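Local coordinates for NMB1025 protein (Neisseria meningitidis serogroup B, PDB 3KJJ) that is of unknown function but belongs to the YjgF/RutC (endoribonuclease L-PSP-like) family of small proteins, at residues E45-A48 with D49-Q53; G86-D89 with A90-A94. All coordinates share one frame; numbering follows the deposited sequence.

Contact 1. Residues E45-A48 with D49-Q53; sequences EQTA and DVLAQ
D49 N donates to the carbonyl O of E45 at 3.2 Å. This is the first of four i to i+4 backbone bonds that tie residues 45-48 to the turn after them. The carboxylate of D49 leads away from E45-A48. CG sits anti to the backbone N (chi1 -179°), which sends the carboxylate along the helix to Q53. There Q53 NE2 meets D49 OD2 at 2.8 Å from above the carboxylate plane. OD2 also accepts from E38 N, and OD1 from N39 ND2, so both oxygens are engaged by the loop before the helix, where Q53 NE2 has a further acceptor in V36 O. V50 N bonds to Q46 O at 3.0 Å. The CG2 branch of V50 rests on the same carbonyl oxygen, at 3.4 Å from Q46 O. All these residues lie on helix 43-60, which packs against the mixed beta-sheet of the YjgF fold. V50 and L51 both touch I116 of strand 114-121. L51 N reaches T47 O at 2.9 Å. The leucine side chain runs beside T47 and points the same way. Its CD1 meets T47 CG2 at 3.8 Å, and its CG lies 3.3 Å from T47 O. In T47, CG2 is anti to the backbone N, which directs the methyl to L51. T47 OG1 is left beside the backbone N and bonds to A43 O, one turn back. A52 N closes on A48 O at 3.0 Å.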
loop_
_atom_site.group_PDB
_atom_site.type_symbol
_atom_site.label_atom_id
_atom_site.label_comp_id
_atom_site.label_asym_id
_atom_site.label_seq_id
_atom_site.Cartn_x
_atom_site.Cartn_y
_atom_site.Cartn_z
ATOM N N GLU B 45 21.508 -4.168 -10.037
ATOM C CA GLU B 45 22.089 -5.102 -9.072
ATOM C C GLU B 45 21.218 -5.179 -7.822
ATOM O O GLU B 45 20.927 -6.258 -7.332
ATOM C CB GLU B 45 23.526 -4.705 -8.720
ATOM C CG GLU B 45 24.543 -5.029 -9.822
ATOM C CD GLU B 45 25.872 -4.278 -9.673
ATOM O OE1 GLU B 45 26.125 -3.670 -8.608
ATOM O OE2 GLU B 45 26.670 -4.298 -10.637
ATOM N N GLN B 46 20.782 -4.026 -7.332
ATOM C CA GLN B 46 19.942 -3.972 -6.144
ATOM C C GLN B 46 18.547 -4.535 -6.397
ATOM O O GLN B 46 18.001 -5.243 -5.543
ATOM C CB GLN B 46 19.886 -2.548 -5.590
ATOM C CG GLN B 46 21.210 -2.140 -4.938
ATOM C CD GLN B 46 21.135 -0.798 -4.252
ATOM O OE1 GLN B 46 20.116 -0.112 -4.320
ATOM N NE2 GLN B 46 22.216 -0.417 -3.574
ATOM N N THR B 47 17.996 -4.261 -7.579
ATOM C CA THR B 47 16.678 -4.782 -7.946
ATOM C C THR B 47 16.739 -6.317 -7.949
ATOM O O THR B 47 15.851 -6.971 -7.394
ATOM C CB THR B 47 16.146 -4.197 -9.296
ATOM O OG1 THR B 47 16.064 -2.761 -9.213
ATOM C CG2 THR B 47 14.750 -4.736 -9.617
ATOM N N ALA B 48 17.796 -6.873 -8.549
ATOM C CA ALA B 48 17.999 -8.324 -8.598
ATOM C C ALA B 48 18.009 -8.926 -7.197
ATOM O O ALA B 48 17.329 -9.915 -6.947
ATOM C CB ALA B 48 19.289 -8.677 -9.330
ATOM N N ASP B 49 18.789 -8.335 -6.298
ATOM C CA ASP B 49 18.881 -8.830 -4.923
ATOM C C ASP B 49 17.538 -8.806 -4.196
ATOM O O ASP B 49 17.215 -9.741 -3.449
ATOM C CB ASP B 49 19.907 -8.042 -4.108
ATOM C CG ASP B 49 20.023 -8.558 -2.679
ATOM O OD1 ASP B 49 20.634 -9.620 -2.485
ATOM O OD2 ASP B 49 19.490 -7.905 -1.761
ATOM N N VAL B 50 16.776 -7.735 -4.415
ATOM C CA VAL B 50 15.490 -7.516 -3.755
ATOM C C VAL B 50 14.481 -8.555 -4.258
ATOM O O VAL B 50 13.755 -9.146 -3.463
ATOM C CB VAL B 50 14.999 -6.051 -3.959
ATOM C CG1 VAL B 50 13.503 -5.908 -3.753
ATOM C CG2 VAL B 50 15.757 -5.099 -2.990
ATOM N N LEU B 51 14.464 -8.778 -5.573
ATOM C CA LEU B 51 13.600 -9.806 -6.158
ATOM C C LEU B 51 13.954 -11.233 -5.698
ATOM O O LEU B 51 13.061 -12.069 -5.544
ATOM C CB LEU B 51 13.511 -9.666 -7.684
ATOM C CG LEU B 51 12.918 -8.327 -8.179
ATOM C CD1 LEU B 51 13.092 -8.140 -9.675
ATOM C CD2 LEU B 51 11.441 -8.152 -7.793
ATOM N N ALA B 52 15.237 -11.498 -5.442
ATOM C CA ALA B 52 15.684 -12.799 -4.913
ATOM C C ALA B 52 15.218 -13.050 -3.479
ATOM O O ALA B 52 14.761 -14.148 -3.146
ATOM C CB ALA B 52 17.221 -12.952 -5.033
ATOM N N GLN B 53 15.295 -12.016 -2.644
ATOM C CA GLN B 53 14.673 -12.027 -1.318
ATOM C C GLN B 53 13.182 -12.307 -1.383
ATOM O O GLN B 53 12.662 -13.126 -0.615
ATOM C CB GLN B 53 14.870 -10.678 -0.628
ATOM C CG GLN B 53 16.293 -10.375 -0.216
ATOM C CD GLN B 53 16.403 -8.998 0.395
ATOM O OE1 GLN B 53 15.794 -8.719 1.418
ATOM N NE2 GLN B 53 17.170 -8.123 -0.245
#

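Contact 2. Residues G86-D89 with A90-A94; sequences GVWD and AWVAA
The indole of W88 carries V92 CG1 and W91 CE3 over one face. At the edge, in plane, is D89 OD1. This is the C-terminal end of helix 81-91, in the beta-alpha-beta unit made with strands 68-75 and 99-104. The V92 methyl lies 3.7 Å from the centroid of the W88 five-membered ring, 25° off the normal, a CH-pi contact. Its nearest ring atom is W88 CE2, at 3.4 Å. W91 CE3 sits further out toward the rim of the same face. The two six-membered rings of W88 and W91 are inclined at 42°, and W88 CZ3 meets W91 CZ3 at 3.8 Å. W88 and W91 both have CG anti to the backbone N, which lets both indoles lie against L51 of helix 43-60, and W91 NE1 bonds to D55. W88 NE1 and the D89 carboxylate are both held by R19 of the second subunit, the former by its backbone O and the latter through a salt bridge, and V92 packs on P18 of that subunit, so the helix end takes part in the subunit interface. In the backbone, W88 O accepts two bonds: almost head-on from V92 N, at 2.9 Å, and from above the carbonyl plane from W91 N, at 3.0 Å. Weak bonds run from W91 N and A90 N to V87 O. V92 is the first residue to leave helical angles. One water donates to D89 O and to V92 O, each at 2.7 Å.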
loop_
_atom_site.group_PDB
_atom_site.type_symbol
_atom_site.label_atom_id
_atom_site.label_comp_id
_atom_site.label_asym_id
_atom_site.label_seq_id
_atom_site.Cartn_x
_atom_site.Cartn_y
_atom_site.Cartn_z
ATOM N N GLY B 86 14.069 -3.199 -16.426
ATOM C CA GLY B 86 14.759 -4.255 -17.172
ATOM C C GLY B 86 14.891 -5.541 -16.378
ATOM O O GLY B 86 14.734 -6.638 -16.925
ATOM N N VAL B 87 15.148 -5.406 -15.076
ATOM C CA VAL B 87 15.298 -6.555 -14.209
ATOM C C VAL B 87 13.918 -7.101 -13.817
ATOM O O VAL B 87 13.682 -8.308 -13.897
ATOM C CB VAL B 87 16.215 -6.236 -13.003
ATOM C CG1 VAL B 87 16.271 -7.409 -12.022
ATOM C CG2 VAL B 87 17.620 -5.875 -13.512
ATOM N N TRP B 88 13.019 -6.204 -13.416
ATOM C CA TRP B 88 11.628 -6.547 -13.112
ATOM C C TRP B 88 10.953 -7.296 -14.255
ATOM O O TRP B 88 10.381 -8.361 -14.034
ATOM C CB TRP B 88 10.840 -5.278 -12.773
ATOM C CG TRP B 88 9.364 -5.466 -12.628
ATOM C CD1 TRP B 88 8.428 -5.325 -13.601
ATOM C CD2 TRP B 88 8.653 -5.801 -11.427
ATOM N NE1 TRP B 88 7.173 -5.559 -13.088
ATOM C CE2 TRP B 88 7.284 -5.860 -11.757
ATOM C CE3 TRP B 88 9.045 -6.085 -10.115
ATOM C CZ2 TRP B 88 6.293 -6.172 -10.816
ATOM C CZ3 TRP B 88 8.060 -6.398 -9.176
ATOM C CH2 TRP B 88 6.702 -6.441 -9.538
ATOM N N ASP B 89 11.038 -6.741 -15.467
ATOM C CA ASP B 89 10.431 -7.330 -16.669
ATOM C C ASP B 89 10.874 -8.756 -16.955
ATOM O O ASP B 89 10.070 -9.566 -17.420
ATOM C CB ASP B 89 10.694 -6.465 -17.908
ATOM C CG ASP B 89 9.934 -5.161 -17.877
ATOM O OD1 ASP B 89 9.109 -4.969 -16.959
ATOM O OD2 ASP B 89 10.163 -4.327 -18.775
ATOM N N ALA B 90 12.149 -9.043 -16.695
ATOM C CA ALA B 90 12.726 -10.383 -16.861
ATOM C C ALA B 90 12.311 -11.351 -15.749
ATOM O O ALA B 90 12.256 -12.566 -15.962
ATOM C CB ALA B 90 14.249 -10.298 -16.939
ATOM N N TRP B 91 12.016 -10.804 -14.576
ATOM C CA TRP B 91 11.716 -11.598 -13.378
ATOM C C TRP B 91 10.250 -11.991 -13.292
ATOM O O TRP B 91 9.958 -13.138 -12.963
ATOM C CB TRP B 91 12.155 -10.860 -12.118
ATOM C CG TRP B 91 11.732 -11.474 -10.788
ATOM C CD1 TRP B 91 12.405 -12.422 -10.073
ATOM C CD2 TRP B 91 10.577 -11.129 -10.003
ATOM N NE1 TRP B 91 11.730 -12.710 -8.907
ATOM C CE2 TRP B 91 10.610 -11.926 -8.836
ATOM C CE3 TRP B 91 9.515 -10.226 -10.180
ATOM C CZ2 TRP B 91 9.620 -11.850 -7.849
ATOM C CZ3 TRP B 91 8.540 -10.145 -9.206
ATOM C CH2 TRP B 91 8.596 -10.960 -8.050
ATOM N N VAL B 92 9.333 -11.063 -13.597
ATOM C CA VAL B 92 7.886 -11.363 -13.445
ATOM C C VAL B 92 7.409 -12.602 -14.209
ATOM O O VAL B 92 7.970 -12.973 -15.243
ATOM C CB VAL B 92 6.953 -10.166 -13.772
ATOM C CG1 VAL B 92 7.060 -9.109 -12.700
ATOM C CG2 VAL B 92 7.251 -9.590 -15.148
ATOM N N ALA B 93 6.382 -13.253 -13.677
ATOM C CA ALA B 93 5.812 -14.416 -14.340
ATOM C C ALA B 93 4.912 -13.924 -15.464
ATOM O O ALA B 93 3.920 -13.238 -15.224
ATOM C CB ALA B 93 5.024 -15.268 -13.339
ATOM N N ALA B 94 5.287 -14.244 -16.699
ATOM C CA ALA B 94 4.563 -13.782 -17.881
ATOM C C ALA B 94 3.117 -14.280 -17.865
ATOM O O ALA B 94 2.865 -15.432 -17.508
ATOM C CB ALA B 94 5.300 -14.247 -19.158
HETATM O O HOH W 1 8.795 -11.967 -17.571
#

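Contacts 1 and 2 lie on the two helices that pack side by side along the sheet, and their centres are about 12 Å apart. Contact 1 comes first in the chain; strand 68-75 comes between them along the chain. Their side chains pack directly against each other. T47 CG2 of contact 1 touches V87 CG1 of contact 2 at 3.9 Å, and L51 CD2 touches W88 CE3 at 3.9 Å. W91 adds to the seam, with its NE1 3.7 Å from L51 O. W88, D89 and V92 of contact 2 also reach the second subunit, whereas no other chain of the assembly touches residues 45-53. No active site or ligand is identified here.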